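Local structure of beta sliding clamp (Bartonella birtlesii LL-WM9, 6PTR) at residues 220-229 and 240-248. The protein probably encircles DNA as a ring-shaped head-to-tail homodimer, tethering DNA polymerases and other proteins to it for processive replication. Sequence-based numbering, arbitrary orientation.
Sequences LLSEEIDGDV and FSLGSVVFT
Helix-on-sheet packing in the central domain of a DNA polymerase III beta subunit is illustrated where L220 and L221 of helix 211-221 meet L242 and its neighbours on the adjoining strands. L242 is the hub. It opens the type II' turn L242 to V245 that joins strands 237-242 and 245-250. With chi1 at 59°, its CG lies between the backbone N and the carbonyl carbon, and from there CD1 reaches L221 and V229 while CG and CD2 face the L220 methyl. CD1 receives L221 CD2 and V229 CG2, each at 3.7 Å from L242 CD1, while the I225 side chain crosses that of L242 at about a right angle, with I225 CG2 4.2 Å from L242 CD1. L220 comes tip to tip, its CD2 lying 3.8 Å from L242 CG. That same L220 methyl touches V245 CG1 at 4.0 Å and meets the F247 ring edge-on, in the ring plane, with 3.6 Å between L220 CD2 and F247 CE2.

Polar links are few. The V229 CA-H contacts the S241 carbonyl oxygen, 3.3 Å from V229 CA to S241 O. One water links the loop at D226 and the start of strand 228-233 at D228 to the hairpin turn at G243, donating to D226 O and D228 O and accepting from G243 N (3.2 Å from the water oxygen).

Beyond this pair, L221 also packs on A142, L145 and L149 of helix 142-152, and F240 and F247 on L217 of helix 211-221. V229 bonds through its backbone to L140 of strand 136-141, and V246 pairs with T62 of strand 59-69, continuing the sheet into the N-terminal domain.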
loop_
_atom_site.group_PDB
_atom_site.type_symbol
_atom_site.label_atom_id
_atom_site.label_comp_id
_atom_site.label_asym_id
_atom_site.label_seq_id
_atom_site.Cartn_x
_atom_site.Cartn_y
_atom_site.Cartn_z
ATOM N N LEU C 220 1.361 15.600 -13.060
ATOM C CA LEU C 220 2.437 16.536 -13.363
ATOM C C LEU C 220 2.247 17.848 -12.614
ATOM O O LEU C 220 3.189 18.369 -12.009
ATOM C CB LEU C 220 2.504 16.778 -14.871
ATOM C CG LEU C 220 3.530 17.848 -15.253
ATOM C CD1 LEU C 220 4.968 17.396 -14.900
ATOM C CD2 LEU C 220 3.424 18.203 -16.721
ATOM N N LEU C 221 1.022 18.386 -12.634
ATOM C CA LEU C 221 0.750 19.658 -11.978
ATOM C C LEU C 221 0.962 19.591 -10.467
ATOM O O LEU C 221 1.295 20.608 -9.851
ATOM C CB LEU C 221 -0.672 20.111 -12.305
ATOM C CG LEU C 221 -0.830 20.544 -13.768
ATOM C CD1 LEU C 221 -2.281 20.809 -14.097
ATOM C CD2 LEU C 221 -0.009 21.790 -14.020
ATOM N N SER C 222 0.774 18.412 -9.854
ATOM C CA SER C 222 0.992 18.269 -8.416
ATOM C C SER C 222 2.418 18.614 -8.016
ATOM O O SER C 222 2.677 18.891 -6.837
ATOM C CB SER C 222 0.669 16.838 -7.975
ATOM O OG SER C 222 1.589 15.922 -8.547
ATOM N N GLU C 223 3.347 18.601 -8.959
ATOM C CA GLU C 223 4.722 18.963 -8.642
ATOM C C GLU C 223 4.935 20.474 -8.550
ATOM O O GLU C 223 6.072 20.908 -8.310
ATOM C CB GLU C 223 5.666 18.371 -9.683
ATOM C CG GLU C 223 5.454 16.900 -9.954
ATOM C CD GLU C 223 6.391 16.383 -11.051
ATOM O OE1 GLU C 223 7.299 17.137 -11.473
ATOM O OE2 GLU C 223 6.219 15.228 -11.495
ATOM N N GLU C 224 3.877 21.271 -8.729
ATOM C CA GLU C 224 3.931 22.730 -8.676
ATOM C C GLU C 224 4.806 23.276 -9.801
ATOM O O GLU C 224 5.943 23.692 -9.565
ATOM C CB GLU C 224 4.430 23.204 -7.307
ATOM N N ILE C 225 4.267 23.282 -11.026
ATOM C CA ILE C 225 4.993 23.695 -12.225
ATOM C C ILE C 225 4.949 25.212 -12.365
ATOM O O ILE C 225 3.900 25.842 -12.183
ATOM C CB ILE C 225 4.390 23.006 -13.463
ATOM C CG1 ILE C 225 4.350 21.490 -13.251
ATOM C CG2 ILE C 225 5.174 23.369 -14.719
ATOM C CD1 ILE C 225 5.707 20.887 -12.886
ATOM N N ASP C 226 6.086 25.806 -12.714
ATOM C CA ASP C 226 6.142 27.240 -12.957
ATOM C C ASP C 226 5.702 27.579 -14.379
ATOM O O ASP C 226 5.871 26.791 -15.310
ATOM C CB ASP C 226 7.561 27.758 -12.731
ATOM C CG ASP C 226 7.722 29.233 -13.117
ATOM O OD1 ASP C 226 7.052 30.078 -12.495
ATOM O OD2 ASP C 226 8.500 29.519 -14.056
ATOM N N GLY C 227 5.171 28.785 -14.547
ATOM C CA GLY C 227 4.951 29.318 -15.873
ATOM C C GLY C 227 3.617 28.875 -16.432
ATOM O O GLY C 227 2.731 28.386 -15.729
ATOM N N ASP C 228 3.491 29.034 -17.736
ATOM C CA ASP C 228 2.201 28.881 -18.379
ATOM C C ASP C 228 2.091 27.530 -19.060
ATOM O O ASP C 228 3.087 26.871 -19.376
ATOM C CB ASP C 228 1.970 29.998 -19.404
ATOM C CG ASP C 228 1.858 31.361 -18.766
ATOM O OD1 ASP C 228 1.340 31.473 -17.638
ATOM O OD2 ASP C 228 2.285 32.333 -19.403
ATOM N N VAL C 229 0.849 27.137 -19.294
ATOM C CA VAL C 229 0.518 25.983 -20.101
ATOM C C VAL C 229 -0.067 26.510 -21.401
ATOM O O VAL C 229 -0.959 27.365 -21.378
ATOM C CB VAL C 229 -0.484 25.076 -19.366
ATOM C CG1 VAL C 229 -0.800 23.814 -20.166
ATOM C CG2 VAL C 229 0.044 24.746 -17.980
ATOM N N PHE C 240 -1.795 19.904 -24.186
ATOM C CA PHE C 240 -1.283 20.757 -23.122
ATOM C C PHE C 240 0.231 20.725 -23.203
ATOM O O PHE C 240 0.835 19.655 -23.071
ATOM C CB PHE C 240 -1.727 20.270 -21.743
ATOM C CG PHE C 240 -3.199 20.188 -21.569
ATOM C CD1 PHE C 240 -3.904 19.063 -21.984
ATOM C CD2 PHE C 240 -3.892 21.221 -20.954
ATOM C CE1 PHE C 240 -5.271 18.983 -21.820
ATOM C CE2 PHE C 240 -5.277 21.132 -20.775
ATOM C CZ PHE C 240 -5.959 20.024 -21.219
ATOM N N SER C 241 0.842 21.887 -23.389
ATOM C CA SER C 241 2.296 21.991 -23.425
ATOM C C SER C 241 2.748 22.800 -22.221
ATOM O O SER C 241 2.298 23.928 -22.015
ATOM C CB SER C 241 2.776 22.638 -24.729
ATOM O OG SER C 241 2.367 21.856 -25.838
ATOM N N LEU C 242 3.624 22.224 -21.409
ATOM C CA LEU C 242 4.105 22.969 -20.257
ATOM C C LEU C 242 5.489 22.444 -19.923
ATOM O O LEU C 242 5.716 21.234 -19.961
ATOM C CB LEU C 242 3.152 22.846 -19.058
ATOM C CG LEU C 242 2.789 21.499 -18.436
ATOM C CD1 LEU C 242 2.121 21.754 -17.090
ATOM C CD2 LEU C 242 1.855 20.661 -19.322
ATOM N N GLY C 243 6.410 23.354 -19.622
ATOM C CA GLY C 243 7.787 22.941 -19.402
ATOM C C GLY C 243 8.332 22.231 -20.626
ATOM O O GLY C 243 8.200 22.697 -21.764
ATOM N N SER C 244 8.949 21.073 -20.404
ATOM C CA SER C 244 9.435 20.234 -21.489
ATOM C C SER C 244 8.489 19.073 -21.784
ATOM O O SER C 244 8.882 18.119 -22.467
ATOM C CB SER C 244 10.818 19.700 -21.146
ATOM O OG SER C 244 10.720 19.029 -19.903
ATOM N N VAL C 245 7.252 19.148 -21.307
ATOM C CA VAL C 245 6.292 18.057 -21.413
ATOM C C VAL C 245 5.168 18.486 -22.339
ATOM O O VAL C 245 4.708 19.635 -22.286
ATOM C CB VAL C 245 5.744 17.665 -20.019
ATOM C CG1 VAL C 245 4.709 16.548 -20.129
ATOM C CG2 VAL C 245 6.889 17.266 -19.113
ATOM N N VAL C 246 4.728 17.567 -23.194
ATOM C CA VAL C 246 3.540 17.795 -24.010
ATOM C C VAL C 246 2.595 16.615 -23.832
ATOM O O VAL C 246 3.005 15.468 -24.031
ATOM C CB VAL C 246 3.892 17.983 -25.498
ATOM C CG1 VAL C 246 2.605 18.190 -26.309
ATOM C CG2 VAL C 246 4.860 19.152 -25.719
ATOM N N PHE C 247 1.337 16.897 -23.457
ATOM C CA PHE C 247 0.237 15.923 -23.390
ATOM C C PHE C 247 -0.704 16.146 -24.564
ATOM O O PHE C 247 -1.228 17.252 -24.713
ATOM C CB PHE C 247 -0.629 16.098 -22.139
ATOM C CG PHE C 247 0.031 15.747 -20.851
ATOM C CD1 PHE C 247 -0.010 14.454 -20.375
ATOM C CD2 PHE C 247 0.631 16.729 -20.078
ATOM C CE1 PHE C 247 0.583 14.121 -19.164
ATOM C CE2 PHE C 247 1.220 16.407 -18.859
ATOM C CZ PHE C 247 1.199 15.103 -18.403
ATOM N N THR C 248 -0.984 15.104 -25.350
ATOM C CA THR C 248 -1.987 15.222 -26.408
ATOM C C THR C 248 -3.012 14.116 -26.223
ATOM O O THR C 248 -2.645 12.940 -26.128
ATOM C CB THR C 248 -1.376 15.139 -27.806
ATOM O OG1 THR C 248 -0.289 16.071 -27.912
ATOM C CG2 THR C 248 -2.457 15.495 -28.865
HETATM O O HOH W 1 5.390 26.003 -18.116
#